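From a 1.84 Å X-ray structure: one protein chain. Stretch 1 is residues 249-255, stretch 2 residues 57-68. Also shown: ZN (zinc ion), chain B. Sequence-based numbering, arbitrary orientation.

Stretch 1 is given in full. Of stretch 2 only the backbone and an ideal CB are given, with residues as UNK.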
# COMPACT_ATOMS: atom_id res chain seq x y z
N LEU A 249 4.31 7.85 -7.99
CA LEU A 249 4.43 7.28 -6.65
C LEU A 249 3.08 7.29 -5.94
O LEU A 249 2.35 8.28 -5.99
CB LEU A 249 5.46 8.05 -5.82
CG LEU A 249 5.76 7.49 -4.43
CD1 LEU A 249 6.52 6.18 -4.53
CD2 LEU A 249 6.55 8.50 -3.61
N LEU A 250 2.77 6.18 -5.28
CA LEU A 250 1.56 6.04 -4.48
C LEU A 250 1.92 5.43 -3.13
O LEU A 250 2.83 4.60 -3.04
CB LEU A 250 0.51 5.18 -5.18
CG LEU A 250 -0.18 5.80 -6.40
CD1 LEU A 250 -1.07 4.78 -7.09
CD2 LEU A 250 -0.97 7.03 -6.00
N THR A 251 1.21 5.84 -2.09
CA THR A 251 1.51 5.42 -0.73
C THR A 251 0.25 4.98 -0.01
O THR A 251 -0.83 5.53 -0.24
CB THR A 251 2.18 6.55 0.06
OG1 THR A 251 1.40 7.75 -0.05
CG2 THR A 251 3.58 6.81 -0.47
N PRO A 252 0.36 3.97 0.86
CA PRO A 252 -0.83 3.53 1.62
C PRO A 252 -1.44 4.64 2.46
O PRO A 252 -2.67 4.68 2.62
CB PRO A 252 -0.28 2.39 2.49
CG PRO A 252 0.92 1.90 1.76
CD PRO A 252 1.53 3.12 1.13
N HIS A 253 -0.62 5.52 3.01
CA HIS A 253 -1.10 6.78 3.55
C HIS A 253 -0.90 7.84 2.49
O HIS A 253 0.25 8.19 2.18
CB HIS A 253 -0.35 7.15 4.83
CG HIS A 253 -0.56 6.18 5.96
ND1 HIS A 253 -1.65 6.23 6.79
CD2 HIS A 253 0.19 5.14 6.38
CE1 HIS A 253 -1.57 5.26 7.68
NE2 HIS A 253 -0.46 4.58 7.46
N PRO A 254 -1.97 8.36 1.87
CA PRO A 254 -1.79 9.24 0.71
C PRO A 254 -0.92 10.46 0.98
O PRO A 254 -0.18 10.89 0.09
CB PRO A 254 -3.23 9.64 0.35
CG PRO A 254 -4.07 8.52 0.89
CD PRO A 254 -3.39 8.08 2.15
N SER A 255 -0.99 11.03 2.19
CA SER A 255 -0.19 12.20 2.50
C SER A 255 1.29 11.89 2.65
O SER A 255 2.10 12.83 2.72
CB SER A 255 -0.71 12.87 3.77
OG SER A 255 -2.00 13.42 3.56
N UNK A 57 -6.78 2.81 -10.53
CA UNK A 57 -7.70 3.70 -9.83
C UNK A 57 -7.39 3.71 -8.34
O UNK A 57 -6.82 2.76 -7.80
CB UNK A 57 -9.15 3.28 -10.07
N UNK A 58 -7.77 4.80 -7.69
CA UNK A 58 -7.73 4.92 -6.24
C UNK A 58 -9.12 4.63 -5.70
O UNK A 58 -10.08 5.32 -6.05
CB UNK A 58 -7.25 6.31 -5.81
N UNK A 59 -9.23 3.60 -4.86
CA UNK A 59 -10.52 3.19 -4.31
C UNK A 59 -10.50 3.18 -2.78
O UNK A 59 -11.36 2.57 -2.16
CB UNK A 59 -10.90 1.81 -4.84
N UNK A 60 -9.53 3.85 -2.18
CA UNK A 60 -9.38 3.86 -0.74
C UNK A 60 -10.18 4.98 -0.08
O UNK A 60 -10.99 5.66 -0.71
CB UNK A 60 -7.90 3.99 -0.37
N UNK A 61 -9.93 5.15 1.21
CA UNK A 61 -10.60 6.18 2.00
C UNK A 61 -9.84 7.50 1.85
O UNK A 61 -8.92 7.63 1.03
CB UNK A 61 -10.69 5.77 3.47
N UNK A 62 -10.22 8.50 2.64
CA UNK A 62 -9.46 9.75 2.69
C UNK A 62 -8.16 9.61 3.46
O UNK A 62 -7.27 10.46 3.30
CB UNK A 62 -10.31 10.86 3.32
N UNK A 63 -8.02 8.57 4.28
CA UNK A 63 -6.83 8.41 5.09
C UNK A 63 -6.02 7.17 4.76
O UNK A 63 -4.83 7.10 5.07
CB UNK A 63 -7.22 8.38 6.57
N UNK A 64 -6.66 6.18 4.13
CA UNK A 64 -6.01 4.91 3.80
C UNK A 64 -6.21 4.64 2.31
O UNK A 64 -7.33 4.76 1.80
CB UNK A 64 -6.57 3.76 4.65
N UNK A 65 -5.13 4.27 1.63
CA UNK A 65 -5.16 4.06 0.19
C UNK A 65 -5.49 2.61 -0.14
O UNK A 65 -5.13 1.68 0.58
CB UNK A 65 -3.82 4.45 -0.44
N UNK A 66 -6.21 2.44 -1.26
CA UNK A 66 -6.46 1.13 -1.85
C UNK A 66 -6.38 1.30 -3.36
O UNK A 66 -7.05 2.18 -3.92
CB UNK A 66 -7.81 0.56 -1.42
N UNK A 67 -5.56 0.48 -4.01
CA UNK A 67 -5.24 0.65 -5.42
C UNK A 67 -5.92 -0.47 -6.21
O UNK A 67 -5.67 -1.65 -5.97
CB UNK A 67 -3.73 0.65 -5.65
N UNK A 68 -6.76 -0.08 -7.17
CA UNK A 68 -7.45 -1.01 -8.05
C UNK A 68 -6.83 -0.93 -9.44
O UNK A 68 -6.73 0.15 -10.02
CB UNK A 68 -8.95 -0.71 -8.10
ZN ZN B . -0.52 2.64 8.25

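Position 57 has strand angles (-131/155) and a CA-to-CB bond pointing away from stretch 1, with nothing of it near the ideal CB. Stretch 1 therefore sets no preference; the residue is Tyr57, whose backbone pairs with position 68 through 57 N to 68 O at 2.7 Å and, in return, 68 N to 57 O at 2.9 Å.

Position 58, also extended (-98/120), points toward stretch 1, but across a gap too wide for the ideal CB to make contact. A small side chain would not touch; a long one, aromatic or flexible, could reach the Pro254 ring. Tyr58 does so with chi1 t: its OH lies 3.3 Å from Pro254 CG, and its CZ 4.1 Å from the same CG, an apolar contact. The hydroxyl is spent within its own stretch, donating from Tyr58 OH to the O of position 61 at 2.5 Å.

Position 59 is out of reach, so many residues would serve; it is Val59. At 60 the CB direction is toward stretch 1, yet an ideal CB would sit 2.4 Å from the carbonyl O of position 64. That clash favours glycine, and Gly60 is found.

Position 61 points sideways and meets nothing of stretch 1. A small polar residue could serve the turn, and Thr61 does: its OG1 accepts from the N of position 63 at 3.2 Å and from the N of position 64 at 2.8 Å. Position 62 points away and is open to many choices; Cys62 is bonded covalently to a group elsewhere in the structure.

At 63 the CB direction is again away, so the backbone makes the contact and the angles (-116/-21) do not demand glycine. Gly63 presents its O 3.4 Å from Pro254 CD and 3.7 Å from His253 ND1. Water 1 bridges the latter pair, its O donating to Gly63 O at 2.6 Å and accepting from His253 ND1 at 3.0 Å, which places a proton on that ring nitrogen while His253 NE2 binds ZN at 2.1 Å.

Position 64 starts away, its ideal CB 4.5 Å from Pro252 O; a side chain long enough to turn back could meet the His253 ring. Ile64, m at both chi angles, brings CD1 to 3.7 Å from His253 CE1, while its CA makes a CA-H...O contact with Pro252 O at 3.5 Å.

Position 65 is the most constrained by stretch 1: its ideal CB is 3.2 Å from Thr251 O and 3.3 Å from Pro252 O, both tight. Glycine or alanine fits best, and Ala65 is present. Its N donates to Pro252 O at 2.7 Å with an N-H...O angle of 152°, and its CB lies 4.3 Å from Pro254 CG.

Position 66 points away, so stretch 1 sets no preference and small or large residues would do; it is Ala66. Position 67 points toward Leu250 CD1, 5.1 Å from the ideal CB, inviting a medium or large aliphatic group; Ile67 CD1 reaches Leu250 CD1 at 3.7 Å. Position 68 is out of reach, leaving the choice open; the residue is Leu68.

Stretch 2, residues 57-68: YYVGTCGIAAIL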
# COMPACT_ATOMS: atom_id res chain seq x y z
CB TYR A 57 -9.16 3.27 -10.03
CG TYR A 57 -9.61 3.23 -11.48
CD1 TYR A 57 -9.36 2.12 -12.27
CD2 TYR A 57 -10.29 4.30 -12.04
CE1 TYR A 57 -9.78 2.07 -13.59
CE2 TYR A 57 -10.71 4.27 -13.36
CZ TYR A 57 -10.45 3.15 -14.12
OH TYR A 57 -10.86 3.11 -15.44
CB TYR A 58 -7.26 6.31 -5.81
CG TYR A 58 -7.14 6.51 -4.32
CD1 TYR A 58 -8.24 6.87 -3.55
CD2 TYR A 58 -5.92 6.35 -3.67
CE1 TYR A 58 -8.14 7.05 -2.18
CE2 TYR A 58 -5.81 6.54 -2.31
CZ TYR A 58 -6.92 6.88 -1.57
OH TYR A 58 -6.80 7.07 -0.21
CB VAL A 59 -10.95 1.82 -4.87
CG1 VAL A 59 -11.23 1.92 -6.36
CG2 VAL A 59 -9.88 0.77 -4.59
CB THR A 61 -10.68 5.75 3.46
OG1 THR A 61 -9.36 5.64 4.01
CG2 THR A 61 -11.38 4.40 3.58
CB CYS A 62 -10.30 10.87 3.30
SG CYS A 62 -11.82 11.27 2.41
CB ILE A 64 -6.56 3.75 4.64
CG1 ILE A 64 -6.25 3.97 6.12
CG2 ILE A 64 -5.98 2.42 4.16
CD1 ILE A 64 -4.78 4.04 6.44
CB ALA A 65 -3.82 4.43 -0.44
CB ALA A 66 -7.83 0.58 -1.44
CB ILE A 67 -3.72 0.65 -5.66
CG1 ILE A 67 -3.05 1.67 -4.75
CG2 ILE A 67 -3.41 0.93 -7.12
CD1 ILE A 67 -3.59 3.08 -4.90
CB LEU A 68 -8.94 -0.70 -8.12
CG LEU A 68 -9.80 -1.62 -9.00
CD1 LEU A 68 -10.00 -2.98 -8.35
CD2 LEU A 68 -11.14 -0.97 -9.31
O HOH W 1 -3.39 8.63 6.64
O HOH W 2 0.33 1.76 9.81
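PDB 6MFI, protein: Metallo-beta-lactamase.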